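Local coordinates for protein dihydrophenazinedicarboxylate synthase (Burkholderia, PDB 4HMW) that catalyses FMN-dependent oxidations in the terminal steps of phenazine biosynthesis, passing electrons to oxygen and releasing hydrogen peroxide, at residues L52-R66 / R87-L101. Sequence-based numbering, arbitrary orientation. Where two conformers were deposited one is given.
With FMN (flavin mononucleotide), chain D.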
loop_
_atom_site.group_PDB
_atom_site.type_symbol
_atom_site.label_atom_id
_atom_site.label_comp_id
_atom_site.label_asym_id
_atom_site.label_seq_id
_atom_site.Cartn_x
_atom_site.Cartn_y
_atom_site.Cartn_z
ATOM N N LEU B 52 7.125 2.144 0.661
ATOM C CA LEU B 52 6.276 1.939 -0.480
ATOM C C LEU B 52 5.429 0.674 -0.266
ATOM O O LEU B 52 5.968 -0.418 0.013
ATOM C CB LEU B 52 7.203 1.741 -1.698
ATOM C CG LEU B 52 6.562 1.583 -3.086
ATOM C CD1 LEU B 52 6.039 2.916 -3.563
ATOM C CD2 LEU B 52 7.541 1.001 -4.089
ATOM N N ALA B 53 4.114 0.804 -0.369
ATOM C CA ALA B 53 3.252 -0.371 -0.335
ATOM C C ALA B 53 3.256 -1.014 -1.709
ATOM O O ALA B 53 2.648 -0.489 -2.636
ATOM C CB ALA B 53 1.856 0.033 0.064
ATOM N N LEU B 54 4.014 -2.114 -1.843
ATOM C CA LEU B 54 4.209 -2.788 -3.131
ATOM C C LEU B 54 3.268 -3.974 -3.319
ATOM O O LEU B 54 3.334 -4.939 -2.559
ATOM C CB LEU B 54 5.661 -3.285 -3.261
ATOM C CG LEU B 54 6.015 -3.903 -4.621
ATOM C CD1 LEU B 54 6.094 -2.867 -5.697
ATOM C CD2 LEU B 54 7.315 -4.631 -4.520
ATOM N N ALA B 55 2.439 -3.904 -4.351
ATOM C CA ALA B 55 1.470 -4.956 -4.687
ATOM C C ALA B 55 1.912 -5.697 -5.938
ATOM O O ALA B 55 2.367 -5.088 -6.910
ATOM C CB ALA B 55 0.112 -4.341 -4.905
ATOM N N THR B 56 1.777 -7.019 -5.870
ATOM C CA THR B 56 2.124 -7.929 -6.950
ATOM C C THR B 56 0.969 -8.962 -7.017
ATOM O O THR B 56 0.147 -9.044 -6.125
ATOM C CB THR B 56 3.455 -8.646 -6.690
ATOM O OG1 THR B 56 3.436 -9.259 -5.403
ATOM C CG2 THR B 56 4.617 -7.663 -6.776
ATOM N N ALA B 57 0.915 -9.746 -8.086
ATOM C CA ALA B 57 -0.118 -10.762 -8.216
ATOM C C ALA B 57 0.400 -12.073 -8.766
ATOM O O ALA B 57 1.401 -12.136 -9.497
ATOM C CB ALA B 57 -1.267 -10.260 -9.036
ATOM N N THR B 58 -0.289 -13.140 -8.376
ATOM C CA THR B 58 0.022 -14.466 -8.868
ATOM C C THR B 58 -0.795 -14.737 -10.128
ATOM O O THR B 58 -1.609 -13.899 -10.560
ATOM C CB THR B 58 -0.218 -15.489 -7.753
ATOM O OG1 THR B 58 0.382 -16.742 -8.117
ATOM C CG2 THR B 58 -1.664 -15.648 -7.497
ATOM N N SER B 59 -0.552 -15.891 -10.739
ATOM C CA SER B 59 -1.114 -16.187 -12.048
ATOM C C SER B 59 -2.635 -16.117 -12.108
ATOM O O SER B 59 -3.187 -15.708 -13.130
ATOM C CB SER B 59 -0.657 -17.566 -12.516
ATOM O OG SER B 59 0.768 -17.649 -12.463
ATOM N N ASP B 60 -3.311 -16.516 -11.036
ATOM C CA ASP B 60 -4.759 -16.483 -11.033
ATOM C C ASP B 60 -5.325 -15.104 -10.688
ATOM O O ASP B 60 -6.541 -14.936 -10.633
ATOM C CB ASP B 60 -5.332 -17.552 -10.096
ATOM C CG ASP B 60 -4.805 -17.444 -8.682
ATOM O OD1 ASP B 60 -4.485 -16.338 -8.241
ATOM O OD2 ASP B 60 -4.708 -18.476 -7.993
ATOM N N GLY B 61 -4.468 -14.113 -10.465
ATOM C CA GLY B 61 -4.967 -12.776 -10.217
ATOM C C GLY B 61 -5.041 -12.413 -8.753
ATOM O O GLY B 61 -5.392 -11.289 -8.445
ATOM N N ARG B 62 -4.721 -13.329 -7.844
ATOM C CA ARG B 62 -4.702 -12.973 -6.418
ATOM C C ARG B 62 -3.578 -12.001 -6.134
ATOM O O ARG B 62 -2.425 -12.231 -6.499
ATOM C CB ARG B 62 -4.535 -14.218 -5.528
ATOM C CG ARG B 62 -5.743 -15.050 -5.446
ATOM C CD ARG B 62 -5.507 -16.203 -4.488
ATOM N NE ARG B 62 -6.773 -16.667 -3.939
ATOM C CZ ARG B 62 -7.543 -17.600 -4.490
ATOM N NH1 ARG B 62 -7.183 -18.193 -5.631
ATOM N NH2 ARG B 62 -8.684 -17.947 -3.894
ATOM N N ILE B 63 -3.897 -10.930 -5.414
ATOM C CA ILE B 63 -2.952 -9.860 -5.182
ATOM C C ILE B 63 -2.392 -9.970 -3.762
ATOM O O ILE B 63 -3.103 -10.357 -2.843
ATOM C CB ILE B 63 -3.636 -8.507 -5.318
ATOM C CG1 ILE B 63 -4.390 -8.416 -6.631
ATOM C CG2 ILE B 63 -2.615 -7.371 -5.170
ATOM C CD1 ILE B 63 -5.117 -7.109 -6.823
ATOM N N SER B 64 -1.105 -9.669 -3.611
ATOM C CA SER B 64 -0.459 -9.594 -2.315
ATOM C C SER B 64 0.293 -8.253 -2.213
ATOM O O SER B 64 0.543 -7.595 -3.208
ATOM C CB SER B 64 0.504 -10.765 -2.130
ATOM O OG SER B 64 1.560 -10.662 -3.054
ATOM N N SER B 65 0.583 -7.835 -0.992
ATOM C CA SER B 65 1.220 -6.549 -0.763
ATOM C C SER B 65 2.092 -6.587 0.490
ATOM O O SER B 65 1.894 -7.399 1.374
ATOM C CB SER B 65 0.194 -5.399 -0.722
ATOM O OG SER B 65 -0.827 -5.615 0.218
ATOM N N ARG B 66 3.081 -5.710 0.508
ATOM C CA ARG B 66 3.996 -5.547 1.622
ATOM C C ARG B 66 4.737 -4.228 1.465
ATOM O O ARG B 66 4.826 -3.659 0.360
ATOM C CB ARG B 66 5.013 -6.700 1.674
ATOM C CG ARG B 66 6.126 -6.641 0.620
ATOM C CD ARG B 66 5.627 -6.834 -0.770
ATOM N NE ARG B 66 5.116 -8.167 -0.976
ATOM C CZ ARG B 66 4.398 -8.577 -2.019
ATOM N NH1 ARG B 66 3.966 -7.770 -2.962
ATOM N NH2 ARG B 66 4.098 -9.848 -2.117
ATOM N N ARG B 87 7.807 -14.290 -1.836
ATOM C CA ARG B 87 6.515 -14.288 -2.489
ATOM C C ARG B 87 6.460 -13.221 -3.555
ATOM O O ARG B 87 6.003 -13.505 -4.662
ATOM C CB ARG B 87 5.377 -14.108 -1.488
ATOM C CG ARG B 87 3.986 -14.029 -2.158
ATOM C CD ARG B 87 2.833 -13.940 -1.145
ATOM N NE ARG B 87 2.843 -15.079 -0.209
ATOM C CZ ARG B 87 2.412 -16.309 -0.496
ATOM N NH1 ARG B 87 1.933 -16.585 -1.693
ATOM N NH2 ARG B 87 2.462 -17.286 0.407
ATOM N N LYS B 88 6.961 -12.015 -3.254
ATOM C CA LYS B 88 6.896 -10.939 -4.243
ATOM C C LYS B 88 7.779 -11.292 -5.436
ATOM O O LYS B 88 7.453 -10.974 -6.580
ATOM C CB LYS B 88 7.295 -9.604 -3.629
ATOM C CG LYS B 88 8.767 -9.286 -3.680
ATOM C CD LYS B 88 9.113 -8.119 -2.768
ATOM C CE LYS B 88 8.878 -8.434 -1.293
ATOM N NZ LYS B 88 9.685 -9.606 -0.813
ATOM N N GLY B 89 8.887 -11.967 -5.153
ATOM C CA GLY B 89 9.867 -12.258 -6.193
ATOM C C GLY B 89 9.280 -13.270 -7.173
ATOM O O GLY B 89 9.397 -13.127 -8.396
ATOM N N ARG B 90 8.615 -14.280 -6.630
ATOM C CA ARG B 90 7.982 -15.282 -7.475
ATOM C C ARG B 90 6.859 -14.640 -8.276
ATOM O O ARG B 90 6.706 -14.921 -9.479
ATOM C CB ARG B 90 7.491 -16.449 -6.632
ATOM C CG ARG B 90 8.640 -17.227 -5.954
ATOM C CD ARG B 90 8.188 -18.440 -5.124
ATOM N NE ARG B 90 7.225 -18.071 -4.072
ATOM C CZ ARG B 90 5.898 -18.130 -4.229
ATOM N NH1 ARG B 90 5.384 -18.541 -5.391
ATOM N NH2 ARG B 90 5.078 -17.781 -3.238
ATOM N N GLU B 91 6.080 -13.763 -7.639
ATOM C CA GLU B 91 4.952 -13.140 -8.355
ATOM C C GLU B 91 5.446 -12.221 -9.482
ATOM O O GLU B 91 4.871 -12.216 -10.585
ATOM C CB GLU B 91 4.003 -12.421 -7.367
ATOM C CG GLU B 91 3.204 -13.460 -6.538
ATOM C CD GLU B 91 2.226 -12.922 -5.502
ATOM O OE1 GLU B 91 2.022 -11.698 -5.411
ATOM O OE2 GLU B 91 1.644 -13.773 -4.768
ATOM N N LEU B 92 6.494 -11.440 -9.215
ATOM C CA LEU B 92 7.082 -10.598 -10.243
ATOM C C LEU B 92 7.568 -11.418 -11.430
ATOM O O LEU B 92 7.405 -11.012 -12.569
ATOM C CB LEU B 92 8.252 -9.799 -9.677
ATOM C CG LEU B 92 7.782 -8.659 -8.766
ATOM C CD1 LEU B 92 8.964 -8.012 -8.046
ATOM C CD2 LEU B 92 7.029 -7.620 -9.569
ATOM N N THR B 93 8.179 -12.560 -11.162
ATOM C CA THR B 93 8.639 -13.425 -12.243
ATOM C C THR B 93 7.466 -13.967 -13.057
ATOM O O THR B 93 7.562 -14.075 -14.292
ATOM C CB THR B 93 9.423 -14.619 -11.696
ATOM O OG1 THR B 93 10.538 -14.141 -10.945
ATOM C CG2 THR B 93 9.914 -15.508 -12.826
ATOM N N GLU B 94 6.380 -14.320 -12.369
ATOM C CA GLU B 94 5.195 -14.908 -13.016
ATOM C C GLU B 94 4.446 -13.920 -13.894
ATOM O O GLU B 94 4.062 -14.237 -15.013
ATOM C CB GLU B 94 4.185 -15.414 -11.980
ATOM C CG GLU B 94 4.599 -16.646 -11.245
ATOM C CD GLU B 94 3.617 -17.118 -10.166
ATOM O OE1 GLU B 94 3.847 -18.249 -9.649
ATOM O OE2 GLU B 94 2.645 -16.389 -9.821
ATOM N N THR B 95 4.196 -12.727 -13.358
ATOM C CA THR B 95 3.231 -11.828 -13.977
ATOM C C THR B 95 3.778 -10.435 -14.339
ATOM O O THR B 95 3.151 -9.714 -15.120
ATOM C CB THR B 95 2.008 -11.599 -13.080
ATOM O OG1 THR B 95 2.442 -11.088 -11.807
ATOM C CG2 THR B 95 1.215 -12.880 -12.892
ATOM N N GLY B 96 4.902 -10.041 -13.750
ATOM C CA GLY B 96 5.574 -8.784 -14.106
ATOM C C GLY B 96 4.984 -7.477 -13.574
ATOM O O GLY B 96 5.729 -6.587 -13.142
ATOM N N TRP B 97 3.664 -7.347 -13.642
ATOM C CA TRP B 97 3.007 -6.106 -13.238
ATOM C C TRP B 97 3.170 -5.877 -11.734
ATOM O O TRP B 97 3.141 -6.822 -10.920
ATOM C CB TRP B 97 1.525 -6.143 -13.589
ATOM C CG TRP B 97 1.140 -6.362 -15.022
ATOM C CD1 TRP B 97 0.510 -7.482 -15.511
ATOM C CD2 TRP B 97 1.320 -5.481 -16.149
ATOM N NE1 TRP B 97 0.268 -7.336 -16.856
ATOM C CE2 TRP B 97 0.766 -6.133 -17.280
ATOM C CE3 TRP B 97 1.879 -4.214 -16.321
ATOM C CZ2 TRP B 97 0.754 -5.550 -18.556
ATOM C CZ3 TRP B 97 1.872 -3.635 -17.601
ATOM C CH2 TRP B 97 1.331 -4.320 -18.698
ATOM N N ALA B 98 3.357 -4.617 -11.359
ATOM C CA ALA B 98 3.393 -4.239 -9.952
ATOM C C ALA B 98 2.862 -2.832 -9.779
ATOM O O ALA B 98 2.858 -2.017 -10.716
ATOM C CB ALA B 98 4.773 -4.327 -9.400
ATOM N N SER B 99 2.475 -2.520 -8.550
ATOM C CA SER B 99 2.038 -1.158 -8.236
ATOM C C SER B 99 2.589 -0.802 -6.885
ATOM O O SER B 99 2.569 -1.619 -5.980
ATOM C CB SER B 99 0.512 -1.087 -8.217
ATOM O OG SER B 99 0.086 0.234 -7.942
ATOM N N GLY B 100 3.088 0.416 -6.751
ATOM C CA GLY B 100 3.593 0.876 -5.477
ATOM C C GLY B 100 2.854 2.124 -5.035
ATOM O O GLY B 100 2.535 2.941 -5.860
ATOM N N LEU B 101 2.591 2.259 -3.733
ATOM C CA LEU B 101 1.882 3.422 -3.221
ATOM C C LEU B 101 2.686 4.051 -2.101
ATOM O O LEU B 101 3.075 3.373 -1.150
ATOM C CB LEU B 101 0.492 2.998 -2.706
ATOM C CG LEU B 101 -0.415 4.151 -2.235
ATOM C CD1 LEU B 101 -0.809 4.989 -3.433
ATOM C CD2 LEU B 101 -1.659 3.608 -1.505
HETATM N N1 FMN D . 11.650 -6.445 2.282
HETATM C C2 FMN D . 12.508 -6.515 1.216
HETATM O O2 FMN D . 12.663 -7.608 0.646
HETATM N N3 FMN D . 13.200 -5.393 0.793
HETATM C C4 FMN D . 13.032 -4.179 1.413
HETATM O O4 FMN D . 13.656 -3.185 0.995
HETATM C C4A FMN D . 12.163 -4.096 2.502
HETATM N N5 FMN D . 11.989 -2.896 3.157
HETATM C C5A FMN D . 11.086 -2.828 4.217
HETATM C C6 FMN D . 10.886 -1.606 4.850
HETATM C C7 FMN D . 9.973 -1.504 5.890
HETATM C C7M FMN D . 9.775 -0.179 6.593
HETATM C C8 FMN D . 9.282 -2.647 6.310
HETATM C C8M FMN D . 8.305 -2.564 7.451
HETATM C C9 FMN D . 9.486 -3.874 5.668
HETATM C C9A FMN D . 10.376 -3.959 4.623
HETATM N N10 FMN D . 10.601 -5.196 4.002
HETATM C C10 FMN D . 11.458 -5.235 2.932
HETATM C "C1'" FMN D . 9.874 -6.444 4.425
HETATM C "C2'" FMN D . 8.629 -6.652 3.606
HETATM O "O2'" FMN D . 7.586 -5.833 4.115
HETATM C "C3'" FMN D . 8.167 -8.098 3.605
HETATM O "O3'" FMN D . 8.109 -8.647 4.916
HETATM C "C4'" FMN D . 9.051 -8.955 2.701
HETATM O "O4'" FMN D . 9.939 -8.378 1.773
HETATM C "C5'" FMN D . 8.501 -10.319 2.398
HETATM O "O5'" FMN D . 7.474 -10.040 1.471
HETATM P P FMN D . 6.707 -11.181 0.627
HETATM O O1P FMN D . 7.591 -11.413 -0.557
HETATM O O2P FMN D . 6.551 -12.400 1.536
HETATM O O3P FMN D . 5.371 -10.546 0.262
HETATM O O HOH W 1 3.376 -9.306 -10.071
HETATM O O HOH W 2 1.148 -8.736 -11.137
HETATM O O HOH W 3 -0.832 -13.233 -4.305
#
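Glu91 OE1 accepts two hydroxyl protons, from Ser64 OG at 2.6 Å and from Thr56 OG1 at 2.8 Å. Both donors approach the same face of the carboxylate, Ser64 from the syn side and Thr56 from the anti side. Each hydroxyl lies between its own backbone N and carbonyl carbon (chi1 65° for Ser64, 52° for Thr56), which turns it toward helix 87-95. The same two oxygens accept from Arg66, NH2 to Ser64 OG and NH1 to Thr56 OG1. Ser64 and Thr56 are second shell to the phosphate, and Glu91 stands one shell further out. By taking both hydroxyl protons it probably leaves their oxygens turned to accept from Arg66. Arg66 NE and NH2 both bind FMN O3P, at 2.7 and 2.8 Å. Lys88 CB sits over the centre of one face of the Arg66 guanidinium, 3.5 Å from Arg66 CZ. Lys88 holds FMN O1P through N and NZ. Further along, Thr58 OG1 donates to the syn lone pair of Glu94 OE2 (2.9 Å). Strand 97-101 runs antiparallel beside strand 52-57, with Ala53-Leu101 and Ala55-Ser99 as hydrogen-bonded pairs. Strand 51-57 lies between strands 63-74 and 97-104; helix 87-95 crosses the 51-57/63-74 hairpin, from the phosphate to the turn at Thr58, and the second subunit meets Ala55 and Ser99.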